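Local coordinates for uncharacterized protein (PDB 3BL4) that is of unknown function but belongs to a family grouped with the STAS-like folds and assembles as a pair of subunits that share beta-sheets, at residues Ser80-Leu84 and Ala117-Leu123; Thr10-Leu16 and Arg43-Leu47. One frame throughout, in Å; residues are numbered along the deposited sequence.

Interaction 1 (Ser80-Leu84 and Ala117-Leu123); sequences SRIAL and ALTWLAL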
# COMPACT_ATOMS: atom_id res chain seq x y z
N SER A 80 16.60 8.19 -4.44
CA SER A 80 17.58 7.38 -3.69
C SER A 80 17.12 7.07 -2.26
O SER A 80 17.56 6.09 -1.66
CB SER A 80 18.93 8.10 -3.65
OG SER A 80 18.78 9.38 -3.05
N ARG A 81 16.28 7.94 -1.71
CA ARG A 81 15.57 7.68 -0.46
C ARG A 81 14.36 8.59 -0.44
O ARG A 81 14.37 9.61 -1.12
CB ARG A 81 16.47 7.89 0.76
CG ARG A 81 17.17 9.22 0.81
CD ARG A 81 18.50 9.16 1.60
NE ARG A 81 18.32 9.06 3.05
CZ ARG A 81 18.59 7.99 3.81
NH1 ARG A 81 19.04 6.87 3.27
NH2 ARG A 81 18.40 8.05 5.12
N ILE A 82 13.32 8.23 0.30
CA ILE A 82 12.08 9.05 0.26
C ILE A 82 11.58 9.39 1.66
O ILE A 82 11.36 8.50 2.44
CB ILE A 82 10.95 8.36 -0.51
CG1 ILE A 82 11.41 7.94 -1.91
CG2 ILE A 82 9.74 9.28 -0.59
CD1 ILE A 82 10.31 7.38 -2.79
N ALA A 83 11.46 10.68 1.97
CA ALA A 83 10.86 11.12 3.23
C ALA A 83 9.48 11.58 2.87
O ALA A 83 9.32 12.43 1.99
CB ALA A 83 11.65 12.27 3.84
N LEU A 84 8.46 11.04 3.52
CA LEU A 84 7.11 11.46 3.25
C LEU A 84 6.66 12.28 4.44
O LEU A 84 6.65 11.79 5.56
CB LEU A 84 6.21 10.25 2.99
CG LEU A 84 6.73 9.39 1.83
CD1 LEU A 84 7.60 8.26 2.34
CD2 LEU A 84 5.62 8.85 0.95
N ALA A 117 12.80 15.48 8.56
CA ALA A 117 12.73 14.89 7.22
C ALA A 117 13.99 15.20 6.43
O ALA A 117 14.62 14.31 5.87
CB ALA A 117 11.47 15.40 6.47
N LEU A 118 14.36 16.48 6.42
CA LEU A 118 15.51 16.95 5.65
C LEU A 118 16.81 16.44 6.20
O LEU A 118 17.75 16.19 5.44
CB LEU A 118 15.55 18.46 5.65
CG LEU A 118 14.43 19.13 4.87
CD1 LEU A 118 14.49 20.65 5.11
CD2 LEU A 118 14.55 18.79 3.39
N THR A 119 16.90 16.34 7.52
CA THR A 119 18.11 15.85 8.14
C THR A 119 18.28 14.40 7.71
O THR A 119 19.36 14.00 7.29
CB THR A 119 18.07 15.94 9.67
OG1 THR A 119 17.80 17.30 10.05
CG2 THR A 119 19.41 15.48 10.28
N TRP A 120 17.20 13.64 7.78
CA TRP A 120 17.25 12.22 7.43
C TRP A 120 17.58 12.00 5.95
O TRP A 120 18.37 11.10 5.61
CB TRP A 120 15.94 11.56 7.81
CG TRP A 120 15.92 10.10 7.52
CD1 TRP A 120 16.46 9.10 8.28
CD2 TRP A 120 15.32 9.48 6.39
NE1 TRP A 120 16.22 7.88 7.69
CE2 TRP A 120 15.53 8.09 6.52
CE3 TRP A 120 14.65 9.95 5.26
CZ2 TRP A 120 15.09 7.18 5.57
CZ3 TRP A 120 14.21 9.05 4.32
CH2 TRP A 120 14.42 7.68 4.48
N LEU A 121 16.99 12.82 5.09
CA LEU A 121 17.26 12.80 3.66
C LEU A 121 18.71 13.10 3.32
O LEU A 121 19.21 12.62 2.31
CB LEU A 121 16.34 13.80 2.92
CG LEU A 121 14.93 13.33 2.56
CD1 LEU A 121 14.18 14.41 1.79
CD2 LEU A 121 14.94 12.03 1.79
N ALA A 122 19.38 13.90 4.14
CA ALA A 122 20.78 14.27 3.92
C ALA A 122 21.82 13.24 4.38
O ALA A 122 23.00 13.42 4.12
CB ALA A 122 21.08 15.63 4.55
N LEU A 123 21.40 12.17 5.06
CA LEU A 123 22.29 11.03 5.36
C LEU A 123 22.45 10.21 4.08
O LEU A 123 21.91 9.11 3.93
CB LEU A 123 21.73 10.15 6.48
CG LEU A 123 21.41 10.82 7.82
CD1 LEU A 123 20.50 9.91 8.64
CD2 LEU A 123 22.67 11.18 8.61
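A helix that packs on a sheet can be held by apolar contact in the middle and by a charged side chain at its end, and Ser80-Leu84 against Ala117-Leu123 illustrates both. Past the corner at Ser80 and Arg81, the strand runs nearly antiparallel to the helix (170°), with the two axes 8.5 Å apart. Arg81 reaches across to the C-terminal end of the helix, where Arg81 NE at 3.3 Å and Arg81 NH2 at 3.1 Å both donate to Trp120 O. The guanidinium also lies over the face of the indole: Arg81 CZ is 4.1 Å from the centroid of the six-membered ring of Trp120, 14° off its normal, a cation-pi contact. Leu123 O lies over the opposite face of the guanidinium, 3.5 Å from Arg81 CZ. Ile82 points its side chain away from the helix, but Ile82 O comes to 3.5 Å from Trp120 CZ3. Ala83 turns back toward the helix, and its CB meets Leu121 CG at 3.7 Å, Trp120 CE3 at 4.0 Å and Ala117 CB at 4.1 Å. Leu84 points away from helix 114-121 onto helix 92-102, so the two helices pack on opposite faces of the strand. Helix 92-102 links this strand to its parallel neighbour 108-111, a beta-alpha-beta unit consistent with the STAS grouping, while a strand of the second subunit joins in a parallel ladder. Arg81 thus donates to Trp120 O, which also receives Leu123 N, while its cation lies over the indole, so one residue is met through both backbone and ring.

Interaction 2 (Thr10-Leu16 and Arg43-Leu47); sequences TEAGLTL and RVNQL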
# COMPACT_ATOMS: atom_id res chain seq x y z
N THR A 10 -21.03 -14.04 -6.69
CA THR A 10 -19.78 -14.58 -7.23
C THR A 10 -18.88 -15.03 -6.07
O THR A 10 -18.85 -14.36 -5.04
CB THR A 10 -19.10 -13.49 -8.07
OG1 THR A 10 -19.92 -13.23 -9.22
CG2 THR A 10 -17.72 -13.92 -8.50
N GLU A 11 -18.16 -16.15 -6.23
CA GLU A 11 -17.29 -16.69 -5.15
C GLU A 11 -16.28 -15.64 -4.68
O GLU A 11 -16.07 -15.45 -3.48
CB GLU A 11 -16.55 -17.97 -5.59
CG GLU A 11 -17.42 -19.23 -5.68
CD GLU A 11 -16.68 -20.42 -6.28
N ALA A 12 -15.65 -14.98 -5.66
CA ALA A 12 -14.69 -13.89 -5.45
C ALA A 12 -13.39 -14.40 -4.80
O ALA A 12 -12.64 -13.61 -4.21
CB ALA A 12 -15.33 -12.76 -4.59
N GLY A 13 -13.14 -15.70 -4.92
CA GLY A 13 -12.06 -16.39 -4.20
C GLY A 13 -12.08 -16.16 -2.69
O GLY A 13 -11.02 -16.05 -2.07
N LEU A 14 -13.27 -16.07 -2.11
CA LEU A 14 -13.42 -15.69 -0.71
C LEU A 14 -14.28 -16.70 0.04
O LEU A 14 -15.34 -17.08 -0.45
CB LEU A 14 -14.01 -14.27 -0.60
CG LEU A 14 -14.32 -13.68 0.79
CD1 LEU A 14 -13.08 -13.52 1.67
CD2 LEU A 14 -15.02 -12.35 0.62
N THR A 15 -13.80 -17.14 1.21
CA THR A 15 -14.52 -18.03 2.10
C THR A 15 -14.27 -17.65 3.56
O THR A 15 -13.20 -17.18 3.90
CB THR A 15 -14.09 -19.50 1.89
OG1 THR A 15 -12.74 -19.66 2.29
CG2 THR A 15 -14.23 -19.93 0.42
N LEU A 16 -15.30 -17.79 4.41
CA LEU A 16 -15.14 -17.76 5.87
C LEU A 16 -15.24 -19.19 6.34
O LEU A 16 -16.27 -19.84 6.15
CB LEU A 16 -16.22 -16.90 6.55
CG LEU A 16 -16.22 -16.85 8.09
CD1 LEU A 16 -14.96 -16.20 8.64
CD2 LEU A 16 -17.48 -16.16 8.64
N ARG A 43 -15.79 -7.07 -0.68
CA ARG A 43 -16.40 -8.39 -0.57
C ARG A 43 -16.13 -9.05 0.79
O ARG A 43 -16.98 -9.75 1.31
CB ARG A 43 -15.92 -9.31 -1.70
CG ARG A 43 -16.23 -8.83 -3.13
CD ARG A 43 -17.73 -8.54 -3.38
NE ARG A 43 -18.57 -9.71 -3.17
CZ ARG A 43 -18.69 -10.75 -4.02
NH1 ARG A 43 -18.04 -10.80 -5.18
NH2 ARG A 43 -19.48 -11.76 -3.69
N VAL A 44 -14.93 -8.86 1.32
CA VAL A 44 -14.59 -9.34 2.66
C VAL A 44 -15.51 -8.71 3.70
O VAL A 44 -16.02 -9.39 4.60
CB VAL A 44 -13.15 -8.98 3.05
CG1 VAL A 44 -12.95 -9.13 4.57
CG2 VAL A 44 -12.14 -9.82 2.25
N ASN A 45 -15.70 -7.40 3.58
CA ASN A 45 -16.53 -6.64 4.51
C ASN A 45 -17.99 -7.03 4.39
O ASN A 45 -18.64 -7.19 5.39
CB ASN A 45 -16.36 -5.11 4.33
CG ASN A 45 -14.99 -4.61 4.77
OD1 ASN A 45 -14.35 -5.21 5.64
ND2 ASN A 45 -14.53 -3.50 4.18
N GLN A 46 -18.48 -7.20 3.17
CA GLN A 46 -19.87 -7.62 2.96
C GLN A 46 -20.12 -9.02 3.54
O GLN A 46 -21.18 -9.28 4.11
CB GLN A 46 -20.23 -7.58 1.48
CG GLN A 46 -20.29 -6.19 0.88
CD GLN A 46 -20.59 -6.20 -0.62
OE1 GLN A 46 -20.25 -7.15 -1.32
NE2 GLN A 46 -21.26 -5.15 -1.10
N LEU A 47 -19.15 -9.92 3.41
CA LEU A 47 -19.29 -11.28 3.95
C LEU A 47 -19.28 -11.26 5.46
O LEU A 47 -20.02 -12.00 6.08
CB LEU A 47 -18.17 -12.19 3.42
CG LEU A 47 -18.03 -13.60 3.98
CD1 LEU A 47 -19.35 -14.35 3.85
CD2 LEU A 47 -16.92 -14.34 3.26
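The side-chain conformations show how a short strand, outermost in its sheet within this chain, meets the helix beside it. Arg43 adopts m at chi1, chi2 and chi3, a folded course that carries its guanidinium to the turn before the strand. There Arg43 NH2 donates to Thr10 O at 3.0 Å, and Ala12 CB lies over one face of the group, 3.4 Å from Arg43 NH1. Leu14, Leu16 and Leu47 all take the t,p rotamer. Leu14 points at the helix, bringing its CD2 to 3.3 Å from Arg43 O, its CD1 to 3.9 Å from Val44 CG2 and its CG to 3.6 Å from Leu47 CD2. That same Leu47 CD2 lies 4.2 Å from Leu16 CB. Strand and helix cross at -30°, axes 9.4 Å apart. Leu22 touches Leu16, Val44 and Leu47, and Val44 also meets Met55. Helix 34-48 connects the parallel strands 22-25 and 53-58, a beta-alpha-beta crossover, and strand 14-16 adds antiparallel to strand 22-25.

Followed from the N terminus, the chain first passes through Thr10-Leu16, runs through strand 22-25 and returns along helix 34-48, where interaction 2 closes that loop and fastens the helix to the N-terminal sheet. Only after strand 53-58 and helix 64-73 does interaction 1 open, on strand 79-85; helix 92-102 and strand 108-111 follow before helix 114-121 closes it. The two contacts are therefore in series, neither nested nor crossed. They lie on opposite sides of the chain's centre; the centres of interactions 1 and 2 are about 41 Å apart. Within the chain, each joins a helix to a different sheet, though the sheet of interaction 1 runs on into the second subunit.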